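Local coordinates for protein putative peptidase (Chlamydophila abortus, PDB 3CE2) that probably acts as a zinc-dependent oligopeptidase of the M3B family, cleaving a variety of small bioactive peptides, at residues A[207-210]-A[211-214]; A[280-283]-A[284-288]; A[493-496]-A[497-501]; A[596-599]-A[600-604]. All coordinates share one frame; numbering follows the deposited sequence.

Contact 1: A[207-210]-A[211-214]; sequences PLSH and ALAS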
ATOM      1  N   PRO A 207       6.432 -25.258 -17.504  1.00 85.03           N
ATOM      2  CA  PRO A 207       7.589 -24.758 -16.757  1.00 81.10           C
ATOM      3  C   PRO A 207       7.236 -23.501 -15.966  1.00 73.29           C
ATOM      4  O   PRO A 207       6.245 -22.833 -16.273  1.00 69.44           O
ATOM      5  CB  PRO A 207       8.628 -24.479 -17.854  1.00 84.96           C
ATOM      6  CG  PRO A 207       8.077 -25.194 -19.099  1.00 88.57           C
ATOM      7  CD  PRO A 207       6.593 -25.043 -18.947  1.00 87.39           C
ATOM      8  N   LEU A 208       8.037 -23.201 -14.947  1.00 66.31           N
ATOM      9  CA  LEU A 208       7.618 -22.285 -13.885  1.00 57.68           C
ATOM     10  C   LEU A 208       8.367 -20.981 -13.845  1.00 58.92           C
ATOM     11  O   LEU A 208       9.512 -20.873 -14.306  1.00 61.01           O
ATOM     12  CB  LEU A 208       7.752 -22.959 -12.514  1.00 51.20           C
ATOM     13  CG  LEU A 208       6.726 -24.054 -12.229  1.00 43.47           C
ATOM     14  CD1 LEU A 208       7.220 -25.000 -11.171  1.00 43.76           C
ATOM     15  CD2 LEU A 208       5.424 -23.401 -11.840  1.00 45.75           C
ATOM     16  N   SER A 209       7.699 -20.001 -13.258  1.00 52.14           N
ATOM     17  CA  SER A 209       8.245 -18.693 -13.060  1.00 53.52           C
ATOM     18  C   SER A 209       7.416 -18.082 -11.943  1.00 51.90           C
ATOM     19  O   SER A 209       6.363 -18.600 -11.606  1.00 54.44           O
ATOM     20  CB  SER A 209       8.087 -17.868 -14.333  1.00 49.74           C
ATOM     21  OG  SER A 209       6.890 -17.110 -14.277  1.00 59.83           O
ATOM     22  N   HIS A 210       7.858 -16.982 -11.364  1.00 51.07           N
ATOM     23  CA  HIS A 210       7.027 -16.364 -10.353  1.00 55.23           C
ATOM     24  C   HIS A 210       5.635 -16.049 -10.884  1.00 54.74           C
ATOM     25  O   HIS A 210       4.633 -16.384 -10.243  1.00 54.94           O
ATOM     26  CB  HIS A 210       7.713 -15.150  -9.719  1.00 56.91           C
ATOM     27  CG  HIS A 210       8.790 -15.536  -8.753  1.00 62.47           C
ATOM     28  ND1 HIS A 210      10.007 -14.896  -8.688  1.00 62.98           N
ATOM     29  CD2 HIS A 210       8.842 -16.538  -7.839  1.00 63.61           C
ATOM     30  CE1 HIS A 210      10.755 -15.468  -7.760  1.00 62.70           C
ATOM     31  NE2 HIS A 210      10.073 -16.471  -7.235  1.00 64.89           N
ATOM     32  N   ALA A 211       5.567 -15.460 -12.074  1.00 59.38           N
ATOM     33  CA  ALA A 211       4.271 -15.087 -12.640  1.00 60.12           C
ATOM     34  C   ALA A 211       3.428 -16.306 -13.023  1.00 58.49           C
ATOM     35  O   ALA A 211       2.214 -16.298 -12.831  1.00 56.26           O
ATOM     36  CB  ALA A 211       4.428 -14.134 -13.804  1.00 50.44           C
ATOM     37  N   LEU A 212       4.068 -17.352 -13.538  1.00 53.94           N
ATOM     38  CA  LEU A 212       3.351 -18.585 -13.821  1.00 55.56           C
ATOM     39  C   LEU A 212       2.860 -19.272 -12.548  1.00 58.65           C
ATOM     40  O   LEU A 212       1.720 -19.744 -12.502  1.00 60.27           O
ATOM     41  CB  LEU A 212       4.207 -19.544 -14.634  1.00 57.08           C
ATOM     42  CG  LEU A 212       4.443 -19.101 -16.078  1.00 61.87           C
ATOM     43  CD1 LEU A 212       5.061 -20.224 -16.889  1.00 54.39           C
ATOM     44  CD2 LEU A 212       3.137 -18.625 -16.713  1.00 59.74           C
ATOM     45  N   ALA A 213       3.711 -19.320 -11.522  1.00 52.67           N
ATOM     46  CA  ALA A 213       3.324 -19.890 -10.238  1.00 48.34           C
ATOM     47  C   ALA A 213       2.054 -19.250  -9.722  1.00 48.56           C
ATOM     48  O   ALA A 213       1.181 -19.951  -9.205  1.00 55.11           O
ATOM     49  CB  ALA A 213       4.439 -19.764  -9.194  1.00 42.30           C
ATOM     50  N   SER A 214       1.938 -17.935  -9.858  1.00 45.12           N
ATOM     51  CA  SER A 214       0.712 -17.250  -9.411  1.00 54.73           C
ATOM     52  C   SER A 214      -0.492 -17.644 -10.246  1.00 58.71           C
ATOM     53  O   SER A 214      -1.607 -17.755  -9.730  1.00 61.02           O
ATOM     54  CB  SER A 214       0.853 -15.738  -9.484  1.00 51.72           C
ATOM     55  OG  SER A 214       2.033 -15.343  -8.846  1.00 59.80           O
TER
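Ser209 and Leu212, whose CA atoms are 5.0 Å apart, bracket the point where an extended strand end turns into helix 210-217. Leu208 and Ser209 still have psi values close to 160°, whereas every residue from His210 to Ser214 has helical backbone angles. The first backbone bond of the new helix runs from Ala213 N to Ser209 O (2.7 Å). One residue further on, Ser214 N donates to His210 O at 3.1 Å.

The side chain of Ser209 provides the N-cap. Its OG accepts from Leu212 N at 2.9 Å, and the N-H is aimed almost straight at the oxygen (174°). Apolar atoms sit beside this bond, with Leu212 CG 3.6 Å from Ser209 OG. A second hydroxyl acts one turn later: Ser214 OG stands opposite its own carbonyl carbon across the first torsion (chi1 -50°), which turns it back along the helix to donate to His210 O at 3.1 Å. The amide and the hydroxyl of Ser214 approach that carbonyl from opposite faces of its plane.

The imidazole of His210 is engaged elsewhere: NE2 is hydrogen-bonded to Tyr236 OH, and the ring meets Phe195 edge-to-face. Leu208 packs on Ser228 and Ala231 of helix 222-237, while its CD2 lies 4.4 Å from Ala213 CA.

Two serine hydroxyls thus do complementary work. That of Ser209 accepts from an amide of the first turn, the usual role of an N-cap side chain, and that of Ser214 adds a second donor to a carbonyl already engaged by the helix.

Contact 2: A[280-283]-A[284-288]; sequences VYTN and LIDIV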
ATOM      1  N   VAL A 280      -0.828  -2.080  19.650  1.00 46.78           N
ATOM      2  CA  VAL A 280      -1.772  -2.194  18.558  1.00 46.12           C
ATOM      3  C   VAL A 280      -1.305  -3.333  17.655  1.00 49.13           C
ATOM      4  O   VAL A 280      -2.095  -4.191  17.229  1.00 50.66           O
ATOM      5  CB  VAL A 280      -1.875  -0.882  17.779  1.00 43.25           C
ATOM      6  CG1 VAL A 280      -2.751  -1.057  16.566  1.00 41.49           C
ATOM      7  CG2 VAL A 280      -2.402   0.219  18.679  1.00 36.29           C
ATOM      8  N   TYR A 281      -0.004  -3.359  17.398  1.00 44.15           N
ATOM      9  CA  TYR A 281       0.563  -4.388  16.549  1.00 47.10           C
ATOM     10  C   TYR A 281       0.331  -5.719  17.257  1.00 45.24           C
ATOM     11  O   TYR A 281      -0.281  -6.657  16.732  1.00 42.03           O
ATOM     12  CB  TYR A 281       2.046  -4.095  16.336  1.00 42.76           C
ATOM     13  CG  TYR A 281       2.764  -4.987  15.356  1.00 43.63           C
ATOM     14  CD1 TYR A 281       3.151  -4.514  14.111  1.00 41.29           C
ATOM     15  CD2 TYR A 281       3.097  -6.303  15.699  1.00 44.45           C
ATOM     16  CE1 TYR A 281       3.843  -5.328  13.219  1.00 43.64           C
ATOM     17  CE2 TYR A 281       3.782  -7.131  14.821  1.00 40.65           C
ATOM     18  CZ  TYR A 281       4.164  -6.645  13.577  1.00 45.89           C
ATOM     19  OH  TYR A 281       4.858  -7.477  12.696  1.00 42.66           O
ATOM     20  N   THR A 282       0.763  -5.747  18.500  1.00 43.95           N
ATOM     21  CA  THR A 282       0.651  -6.914  19.321  1.00 40.85           C
ATOM     22  C   THR A 282      -0.771  -7.469  19.501  1.00 45.34           C
ATOM     23  O   THR A 282      -0.968  -8.670  19.428  1.00 48.86           O
ATOM     24  CB  THR A 282       1.388  -6.611  20.588  1.00 46.11           C
ATOM     25  OG1 THR A 282       2.706  -7.130  20.410  1.00 44.56           O
ATOM     26  CG2 THR A 282       0.725  -7.197  21.826  1.00 54.44           C
ATOM     27  N   ASN A 283      -1.774  -6.616  19.672  1.00 46.63           N
ATOM     28  CA  ASN A 283      -3.122  -7.127  19.881  1.00 51.43           C
ATOM     29  C   ASN A 283      -3.759  -7.550  18.588  1.00 51.27           C
ATOM     30  O   ASN A 283      -4.636  -8.420  18.560  1.00 53.34           O
ATOM     31  CB  ASN A 283      -4.005  -6.104  20.603  1.00 57.26           C
ATOM     32  CG  ASN A 283      -3.543  -5.849  22.021  1.00 60.44           C
ATOM     33  OD1 ASN A 283      -3.022  -6.755  22.692  1.00 62.89           O
ATOM     34  ND2 ASN A 283      -3.693  -4.608  22.478  1.00 58.62           N
ATOM     35  N   LEU A 284      -3.323  -6.931  17.504  1.00 49.94           N
ATOM     36  CA  LEU A 284      -3.813  -7.331  16.211  1.00 43.42           C
ATOM     37  C   LEU A 284      -3.472  -8.804  16.039  1.00 41.76           C
ATOM     38  O   LEU A 284      -4.334  -9.621  15.708  1.00 44.48           O
ATOM     39  CB  LEU A 284      -3.170  -6.489  15.124  1.00 43.10           C
ATOM     40  CG  LEU A 284      -3.489  -6.995  13.722  1.00 46.43           C
ATOM     41  CD1 LEU A 284      -4.925  -6.636  13.335  1.00 35.91           C
ATOM     42  CD2 LEU A 284      -2.441  -6.438  12.736  1.00 45.39           C
ATOM     43  N   ILE A 285      -2.221  -9.156  16.306  1.00 39.54           N
ATOM     44  CA  ILE A 285      -1.807 -10.553  16.179  1.00 46.00           C
ATOM     45  C   ILE A 285      -2.623 -11.492  17.086  1.00 49.54           C
ATOM     46  O   ILE A 285      -3.081 -12.561  16.646  1.00 48.45           O
ATOM     47  CB  ILE A 285      -0.308 -10.726  16.493  1.00 47.19           C
ATOM     48  CG1 ILE A 285       0.544 -10.058  15.412  1.00 47.90           C
ATOM     49  CG2 ILE A 285       0.035 -12.202  16.593  1.00 48.38           C
ATOM     50  CD1 ILE A 285       1.969  -9.788  15.850  1.00 43.67           C
ATOM     51  N   ASP A 286      -2.809 -11.090  18.348  1.00 45.62           N
ATOM     52  CA  ASP A 286      -3.507 -11.935  19.303  1.00 41.47           C
ATOM     53  C   ASP A 286      -4.958 -12.109  18.876  1.00 43.39           C
ATOM     54  O   ASP A 286      -5.457 -13.241  18.768  1.00 49.96           O
ATOM     55  CB  ASP A 286      -3.373 -11.403  20.734  1.00 44.75           C
ATOM     56  CG  ASP A 286      -1.883 -11.234  21.175  1.00 61.88           C
ATOM     57  OD1 ASP A 286      -0.989 -11.880  20.579  1.00 63.61           O
ATOM     58  OD2 ASP A 286      -1.587 -10.447  22.117  1.00 66.98           O
ATOM     59  N   ILE A 287      -5.640 -11.010  18.585  1.00 39.24           N
ATOM     60  CA  ILE A 287      -7.057 -11.123  18.239  1.00 47.08           C
ATOM     61  C   ILE A 287      -7.247 -11.947  16.973  1.00 44.09           C
ATOM     62  O   ILE A 287      -8.152 -12.773  16.891  1.00 42.84           O
ATOM     63  CB  ILE A 287      -7.769  -9.751  18.125  1.00 49.93           C
ATOM     64  CG1 ILE A 287      -8.488  -9.413  19.429  1.00 58.29           C
ATOM     65  CG2 ILE A 287      -8.855  -9.828  17.120  1.00 56.35           C
ATOM     66  CD1 ILE A 287      -7.560  -9.021  20.599  1.00 64.98           C
ATOM     67  N   VAL A 288      -6.375 -11.738  15.994  1.00 45.16           N
ATOM     68  CA  VAL A 288      -6.494 -12.452  14.745  1.00 41.78           C
ATOM     69  C   VAL A 288      -6.296 -13.953  14.951  1.00 40.43           C
ATOM     70  O   VAL A 288      -7.095 -14.748  14.468  1.00 44.61           O
ATOM     71  CB  VAL A 288      -5.548 -11.897  13.673  1.00 42.33           C
ATOM     72  CG1 VAL A 288      -5.490 -12.844  12.506  1.00 36.26           C
ATOM     73  CG2 VAL A 288      -6.061 -10.555  13.188  1.00 38.41           C
TER
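The ring of Tyr281 and the CD1 methyl of Ile285 meet one turn apart on helix 278-289, an ordinary i to i+4 contact on an alpha-helix, with CE2 of Tyr281 3.4 Å from CD1 of Ile285. CD2 of Tyr281 follows at 3.7 Å from CD1 of Ile285, the methyl coming in obliquely near the CD2-CE2 bond. Other aromatics add to the surroundings of Tyr281: the rings of Tyr536 and Phe533 both meet it at steeply inclined planes. The torsions explain the approach. Tyr281 places CG opposite its backbone N (chi1 -174°), while Ile285 carries CG1 opposite its carbonyl carbon, which sends CD1 back toward the preceding turn.

The other flat groups are the amide of Asn283 and the carboxylate of Asp286, whose planes are 59° apart. Their nearest atoms, Asn283 OD1 and Asp286 OD2, stay 4.0 Å from each other. Asp286 instead lies alongside Thr282, both side chains pointing the same way, with OD2 of Asp286 4.0 Å from CG2 of Thr282.

Four consecutive backbone bonds run underneath, each linking an amide to the carbonyl four residues earlier. Leu284 and Ile287 lean on Ile592 of helix 590-607, Tyr281 and Ile285 face Tyr480 and Ser477 of helix 451-487, and Val288 touches both helices. The phenol OH of Tyr281 is hydrogen-bonded to Ala476 O. Of the four backbone bonds, the one from Ile287 N to Asn283 O is the shortest, at 2.8 Å, with an N-H...O angle of 171°.

Contact 3: A[493-496]-A[497-501]; sequences TEEY and LSSTY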
ATOM      1  N   THR A 493      18.717 -19.795  12.466  1.00 51.50           N
ATOM      2  CA  THR A 493      19.069 -20.883  11.572  1.00 48.99           C
ATOM      3  C   THR A 493      17.864 -21.343  10.753  1.00 50.25           C
ATOM      4  O   THR A 493      16.716 -21.089  11.112  1.00 54.07           O
ATOM      5  CB  THR A 493      19.602 -22.068  12.360  1.00 52.79           C
ATOM      6  OG1 THR A 493      18.568 -22.576  13.210  1.00 52.53           O
ATOM      7  CG2 THR A 493      20.801 -21.637  13.206  1.00 50.27           C
ATOM      8  N   GLU A 494      18.111 -22.027   9.646  1.00 46.70           N
ATOM      9  CA  GLU A 494      16.997 -22.571   8.912  1.00 49.86           C
ATOM     10  C   GLU A 494      16.137 -23.438   9.829  1.00 48.55           C
ATOM     11  O   GLU A 494      14.928 -23.484   9.664  1.00 44.29           O
ATOM     12  CB  GLU A 494      17.448 -23.353   7.667  1.00 52.40           C
ATOM     13  CG  GLU A 494      17.538 -24.879   7.817  1.00 62.77           C
ATOM     14  CD  GLU A 494      16.186 -25.614   7.660  1.00 73.23           C
ATOM     15  OE1 GLU A 494      15.178 -25.020   7.176  1.00 70.01           O
ATOM     16  OE2 GLU A 494      16.146 -26.814   8.028  1.00 76.62           O
ATOM     17  N   GLU A 495      16.751 -24.135  10.783  1.00 56.87           N
ATOM     18  CA  GLU A 495      15.980 -25.042  11.628  1.00 62.21           C
ATOM     19  C   GLU A 495      15.000 -24.213  12.454  1.00 58.57           C
ATOM     20  O   GLU A 495      13.825 -24.556  12.591  1.00 58.62           O
ATOM     21  CB  GLU A 495      16.879 -25.875  12.551  1.00 69.81           C
ATOM     22  CG  GLU A 495      16.232 -27.213  12.968  1.00 79.84           C
ATOM     23  CD  GLU A 495      16.290 -27.491  14.486  1.00 85.29           C
ATOM     24  OE1 GLU A 495      17.395 -27.764  15.014  1.00 82.79           O
ATOM     25  OE2 GLU A 495      15.216 -27.454  15.150  1.00 86.94           O
ATOM     26  N   TYR A 496      15.493 -23.100  12.972  1.00 48.57           N
ATOM     27  CA  TYR A 496      14.694 -22.246  13.800  1.00 48.82           C
ATOM     28  C   TYR A 496      13.589 -21.565  12.985  1.00 49.73           C
ATOM     29  O   TYR A 496      12.404 -21.668  13.321  1.00 51.22           O
ATOM     30  CB  TYR A 496      15.583 -21.212  14.475  1.00 57.54           C
ATOM     31  CG  TYR A 496      14.819 -20.351  15.431  1.00 63.09           C
ATOM     32  CD1 TYR A 496      14.531 -20.795  16.719  1.00 63.95           C
ATOM     33  CD2 TYR A 496      14.353 -19.103  15.043  1.00 64.47           C
ATOM     34  CE1 TYR A 496      13.814 -20.017  17.594  1.00 60.80           C
ATOM     35  CE2 TYR A 496      13.640 -18.315  15.906  1.00 65.41           C
ATOM     36  CZ  TYR A 496      13.374 -18.775  17.178  1.00 65.46           C
ATOM     37  OH  TYR A 496      12.664 -17.977  18.036  1.00 68.86           O
ATOM     38  N   LEU A 497      13.972 -20.874  11.916  1.00 44.01           N
ATOM     39  CA  LEU A 497      13.005 -20.193  11.052  1.00 41.34           C
ATOM     40  C   LEU A 497      11.892 -21.144  10.655  1.00 42.62           C
ATOM     41  O   LEU A 497      10.703 -20.826  10.723  1.00 46.83           O
ATOM     42  CB  LEU A 497      13.697 -19.645   9.802  1.00 39.94           C
ATOM     43  CG  LEU A 497      14.652 -18.501  10.149  1.00 41.08           C
ATOM     44  CD1 LEU A 497      15.598 -18.088   8.999  1.00 40.77           C
ATOM     45  CD2 LEU A 497      13.822 -17.337  10.594  1.00 38.62           C
ATOM     46  N   SER A 498      12.275 -22.340  10.261  1.00 41.36           N
ATOM     47  CA  SER A 498      11.292 -23.273   9.778  1.00 43.50           C
ATOM     48  C   SER A 498      10.356 -23.805  10.845  1.00 42.72           C
ATOM     49  O   SER A 498       9.268 -24.242  10.509  1.00 45.69           O
ATOM     50  CB  SER A 498      11.964 -24.404   9.021  1.00 38.98           C
ATOM     51  OG  SER A 498      12.161 -23.981   7.692  1.00 46.06           O
ATOM     52  N   SER A 499      10.764 -23.770  12.112  1.00 42.90           N
ATOM     53  CA  SER A 499       9.899 -24.233  13.210  1.00 49.59           C
ATOM     54  C   SER A 499       8.930 -23.155  13.585  1.00 50.50           C
ATOM     55  O   SER A 499       7.742 -23.391  13.724  1.00 50.85           O
ATOM     56  CB  SER A 499      10.708 -24.555  14.459  1.00 53.45           C
ATOM     57  OG  SER A 499      11.442 -25.733  14.247  1.00 63.30           O
ATOM     58  N   THR A 500       9.479 -21.967  13.780  1.00 51.23           N
ATOM     59  CA  THR A 500       8.714 -20.783  14.040  1.00 47.22           C
ATOM     60  C   THR A 500       7.583 -20.671  13.019  1.00 53.24           C
ATOM     61  O   THR A 500       6.418 -20.438  13.374  1.00 58.88           O
ATOM     62  CB  THR A 500       9.628 -19.576  13.914  1.00 44.77           C
ATOM     63  OG1 THR A 500      10.679 -19.697  14.869  1.00 50.51           O
ATOM     64  CG2 THR A 500       8.890 -18.305  14.178  1.00 50.61           C
ATOM     65  N   TYR A 501       7.916 -20.837  11.748  1.00 48.06           N
ATOM     66  CA  TYR A 501       6.913 -20.633  10.724  1.00 46.20           C
ATOM     67  C   TYR A 501       5.909 -21.785  10.747  1.00 42.45           C
ATOM     68  O   TYR A 501       4.709 -21.601  10.484  1.00 42.70           O
ATOM     69  CB  TYR A 501       7.573 -20.461   9.355  1.00 41.69           C
ATOM     70  CG  TYR A 501       6.682 -19.867   8.320  1.00 37.93           C
ATOM     71  CD1 TYR A 501       6.605 -18.491   8.146  1.00 43.78           C
ATOM     72  CD2 TYR A 501       5.915 -20.671   7.508  1.00 36.99           C
ATOM     73  CE1 TYR A 501       5.764 -17.934   7.191  1.00 35.94           C
ATOM     74  CE2 TYR A 501       5.067 -20.128   6.557  1.00 34.45           C
ATOM     75  CZ  TYR A 501       4.992 -18.759   6.403  1.00 40.68           C
ATOM     76  OH  TYR A 501       4.151 -18.224   5.427  1.00 45.05           O
TER
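Hydroxyl and carboxylate bonds between Glu494 and Ser498, and between residues 495-496 and 499-500, overlay the first turns of helix 494-509. Side chain meets side chain where Ser498 OG donates to Glu494 OE1 at 3.2 Å, on the syn side of the carboxylate and 29° out of its plane. The glutamate reaches that far round because its chain is bent at chi2 (82°). Ser498 OG is also hydrogen-bonded to Trp523 NE1, so this hydroxyl links the helix to the loop carrying the tryptophan.

Two hydroxyls bond to main-chain carbonyls. Ser499 OG donates to Glu495 O at 3.1 Å, and Thr500 OG1 to Tyr496 O at 3.0 Å. The Tyr496 carbonyl takes three donors in all: Thr500 N nearly head-on, with Ser499 N and the threonine hydroxyl both arriving well out of its plane.

Backbone and capping bonds start the helix. Thr493 is its N-cap, with OG1 accepting from Tyr496 N at 3.1 Å, and Thr493 O takes Leu497 N at 2.9 Å.

The aromatic contact is between Tyr496 and Thr500: OG1 of Thr500 stands over one face of the phenol ring, offset toward its rim and 3.4 Å from CE2 of Tyr496.

The side chain of Glu494 comes within about 4 Å of a bound zinc ion. Around this helix start, Leu497 and Thr500 press on Phe478 of helix 451-487, which also carries the zinc-binding His484 some 7 Å from the side chain of Tyr496, and Glu494 and Leu497 lie against Ala244 of helix 240-260.

Contact 4: A[596-599]-A[600-604]; sequences FCFI and EKKIQ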
ATOM      1  N   PHE A 596     -14.672  -8.294  11.510  1.00 40.57           N
ATOM      2  CA  PHE A 596     -15.049  -9.698  11.617  1.00 43.38           C
ATOM      3  C   PHE A 596     -16.543  -9.937  11.380  1.00 42.86           C
ATOM      4  O   PHE A 596     -16.942 -10.933  10.762  1.00 44.06           O
ATOM      5  CB  PHE A 596     -14.624 -10.253  12.968  1.00 45.46           C
ATOM      6  CG  PHE A 596     -13.149 -10.466  13.092  1.00 44.42           C
ATOM      7  CD1 PHE A 596     -12.384 -10.746  11.985  1.00 46.73           C
ATOM      8  CD2 PHE A 596     -12.535 -10.446  14.324  1.00 49.73           C
ATOM      9  CE1 PHE A 596     -11.028 -10.968  12.093  1.00 45.55           C
ATOM     10  CE2 PHE A 596     -11.176 -10.668  14.442  1.00 50.41           C
ATOM     11  CZ  PHE A 596     -10.423 -10.927  13.309  1.00 48.40           C
ATOM     12  N   CYS A 597     -17.366  -9.009  11.847  1.00 39.15           N
ATOM     13  CA  CYS A 597     -18.799  -9.081  11.572  1.00 47.18           C
ATOM     14  C   CYS A 597     -19.097  -9.153  10.093  1.00 45.11           C
ATOM     15  O   CYS A 597     -19.855 -10.001   9.630  1.00 47.46           O
ATOM     16  CB  CYS A 597     -19.521  -7.881  12.177  1.00 45.79           C
ATOM     17  SG  CYS A 597     -19.666  -8.019  13.968  1.00 55.15           S
ATOM     18  N   PHE A 598     -18.507  -8.234   9.354  1.00 44.78           N
ATOM     19  CA  PHE A 598     -18.658  -8.200   7.920  1.00 44.92           C
ATOM     20  C   PHE A 598     -18.260  -9.538   7.296  1.00 43.86           C
ATOM     21  O   PHE A 598     -18.948 -10.061   6.424  1.00 44.52           O
ATOM     22  CB  PHE A 598     -17.779  -7.085   7.361  1.00 45.04           C
ATOM     23  CG  PHE A 598     -17.924  -6.884   5.890  1.00 44.69           C
ATOM     24  CD1 PHE A 598     -18.731  -5.860   5.396  1.00 45.25           C
ATOM     25  CD2 PHE A 598     -17.254  -7.706   4.999  1.00 42.42           C
ATOM     26  CE1 PHE A 598     -18.865  -5.667   4.037  1.00 45.69           C
ATOM     27  CE2 PHE A 598     -17.391  -7.522   3.629  1.00 46.34           C
ATOM     28  CZ  PHE A 598     -18.199  -6.506   3.144  1.00 45.45           C
ATOM     29  N   ILE A 599     -17.144 -10.091   7.748  1.00 38.42           N
ATOM     30  CA  ILE A 599     -16.640 -11.309   7.155  1.00 39.66           C
ATOM     31  C   ILE A 599     -17.583 -12.463   7.477  1.00 46.02           C
ATOM     32  O   ILE A 599     -17.960 -13.233   6.590  1.00 49.77           O
ATOM     33  CB  ILE A 599     -15.215 -11.572   7.640  1.00 40.79           C
ATOM     34  CG1 ILE A 599     -14.305 -10.452   7.139  1.00 36.89           C
ATOM     35  CG2 ILE A 599     -14.702 -12.892   7.159  1.00 38.54           C
ATOM     36  CD1 ILE A 599     -13.081 -10.286   7.955  1.00 34.39           C
ATOM     37  N   GLU A 600     -17.995 -12.549   8.739  1.00 45.25           N
ATOM     38  CA  GLU A 600     -18.902 -13.592   9.179  1.00 42.88           C
ATOM     39  C   GLU A 600     -20.159 -13.588   8.351  1.00 46.36           C
ATOM     40  O   GLU A 600     -20.653 -14.643   7.933  1.00 48.41           O
ATOM     41  CB  GLU A 600     -19.270 -13.361  10.630  1.00 56.04           C
ATOM     42  CG  GLU A 600     -20.186 -14.399  11.221  1.00 66.16           C
ATOM     43  CD  GLU A 600     -19.460 -15.675  11.571  1.00 73.38           C
ATOM     44  OE1 GLU A 600     -18.478 -15.605  12.347  1.00 73.89           O
ATOM     45  OE2 GLU A 600     -19.881 -16.745  11.071  1.00 79.32           O
ATOM     46  N   LYS A 601     -20.679 -12.396   8.090  1.00 42.59           N
ATOM     47  CA  LYS A 601     -21.911 -12.315   7.344  1.00 46.49           C
ATOM     48  C   LYS A 601     -21.721 -12.909   5.964  1.00 49.40           C
ATOM     49  O   LYS A 601     -22.592 -13.611   5.454  1.00 56.51           O
ATOM     50  CB  LYS A 601     -22.381 -10.881   7.220  1.00 48.26           C
ATOM     51  CG  LYS A 601     -23.775 -10.799   6.721  1.00 52.58           C
ATOM     52  CD  LYS A 601     -24.087  -9.442   6.163  1.00 58.11           C
ATOM     53  CE  LYS A 601     -25.417  -9.511   5.422  1.00 63.40           C
ATOM     54  NZ  LYS A 601     -25.513  -8.531   4.319  1.00 65.57           N
ATOM     55  N   LYS A 602     -20.570 -12.636   5.365  1.00 49.50           N
ATOM     56  CA  LYS A 602     -20.322 -13.045   3.989  1.00 46.05           C
ATOM     57  C   LYS A 602     -20.086 -14.552   3.933  1.00 47.87           C
ATOM     58  O   LYS A 602     -20.527 -15.219   2.993  1.00 42.66           O
ATOM     59  CB  LYS A 602     -19.106 -12.307   3.435  1.00 45.92           C
ATOM     60  CG  LYS A 602     -19.337 -10.854   3.159  1.00 43.26           C
ATOM     61  CD  LYS A 602     -19.894 -10.632   1.791  1.00 44.59           C
ATOM     62  CE  LYS A 602     -20.247  -9.180   1.570  1.00 47.14           C
ATOM     63  NZ  LYS A 602     -21.619  -8.970   2.096  1.00 46.64           N
ATOM     64  N   ILE A 603     -19.396 -15.093   4.940  1.00 40.26           N
ATOM     65  CA  ILE A 603     -19.184 -16.531   4.988  1.00 43.55           C
ATOM     66  C   ILE A 603     -20.531 -17.246   5.067  1.00 51.99           C
ATOM     67  O   ILE A 603     -20.730 -18.258   4.408  1.00 54.45           O
ATOM     68  CB  ILE A 603     -18.292 -16.951   6.169  1.00 39.20           C
ATOM     69  CG1 ILE A 603     -16.880 -16.392   5.988  1.00 35.17           C
ATOM     70  CG2 ILE A 603     -18.243 -18.461   6.299  1.00 31.76           C
ATOM     71  CD1 ILE A 603     -15.944 -16.752   7.097  1.00 38.26           C
ATOM     72  N   GLN A 604     -21.459 -16.699   5.850  1.00 57.52           N
ATOM     73  CA  GLN A 604     -22.789 -17.295   5.981  1.00 60.30           C
ATOM     74  C   GLN A 604     -23.596 -17.187   4.707  1.00 60.15           C
ATOM     75  O   GLN A 604     -24.240 -18.151   4.322  1.00 62.45           O
ATOM     76  CB  GLN A 604     -23.576 -16.695   7.142  1.00 62.76           C
ATOM     77  CG  GLN A 604     -23.143 -17.204   8.506  1.00 69.74           C
ATOM     78  CD  GLN A 604     -23.698 -16.336   9.646  1.00 76.70           C
ATOM     79  OE1 GLN A 604     -23.320 -16.503  10.815  1.00 76.84           O
ATOM     80  NE2 GLN A 604     -24.593 -15.402   9.304  1.00 74.22           N
TER
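Phe598 and Lys602 meet through a ring and an ammonium group, one turn apart on helix 590-607. NZ of Lys602 lies 4.9 Å from the centre of the Phe598 ring and 30° off its normal, an off-centre cation-pi contact. The aliphatic part of the lysine touches the ring too, with CE of Lys602 3.7 Å from CZ of Phe598. Bends at chi2 (-87°) and chi4 (-86°) fold the chain to the ring.

The charge of Lys602 has a stronger partner: NZ forms a salt bridge with Asp442 OD1 of helix 431-447, pairing the charge of this buried residue with a carboxylate. The ion pairs of Glu600 OE2 with Lys297 NZ, and of Lys601 NZ and Lys602 NZ with Glu605 OE2, are long and weak.

Main-chain donors and acceptors are met within the helix. Phe596 O takes Glu600 N at 2.8 Å, Cys597 O takes Lys601 N at 3.0 Å, and Phe598 O takes Lys602 N at 3.2 Å. Ile599 O accepts from Ile603 N at 2.9 Å and receives a second, weak bond from Lys602 N. Ile599 and Ile603 add an apolar pair, CG2 of the first 4.1 Å from CD1 of the second.

Several helices surround this turn. Phe598 rests on Leu546 and Leu549 of helix 536-553, Ile599 and Lys602 face Ile465 and Leu462 of helix 451-487, and Ile603 meets Leu294 and Ile301 of helix 292-306.

In the fold
Contacts 2, 3 and 4 all border helix 451-487, while contact 1 lies against helices 180-192 and 222-237. Contacts 2 and 4 touch directly, CG2 of Ile287 lying 3.6 Å from CE2 of Phe596, which joins helices 278-289 and 590-607. Contact 4 is the buried one; contacts 1, 2 and 3 are only partly buried. Chemistry follows position: contacts 1 and 3 are helix starts, each with a hydroxyl cap and further hydroxyl bonds to carbonyls, whereas contacts 2 and 4 lie within helices, where an aromatic side chain meets an aliphatic chain one turn later. Contact 4 alone among the four adds a cation-pi pair.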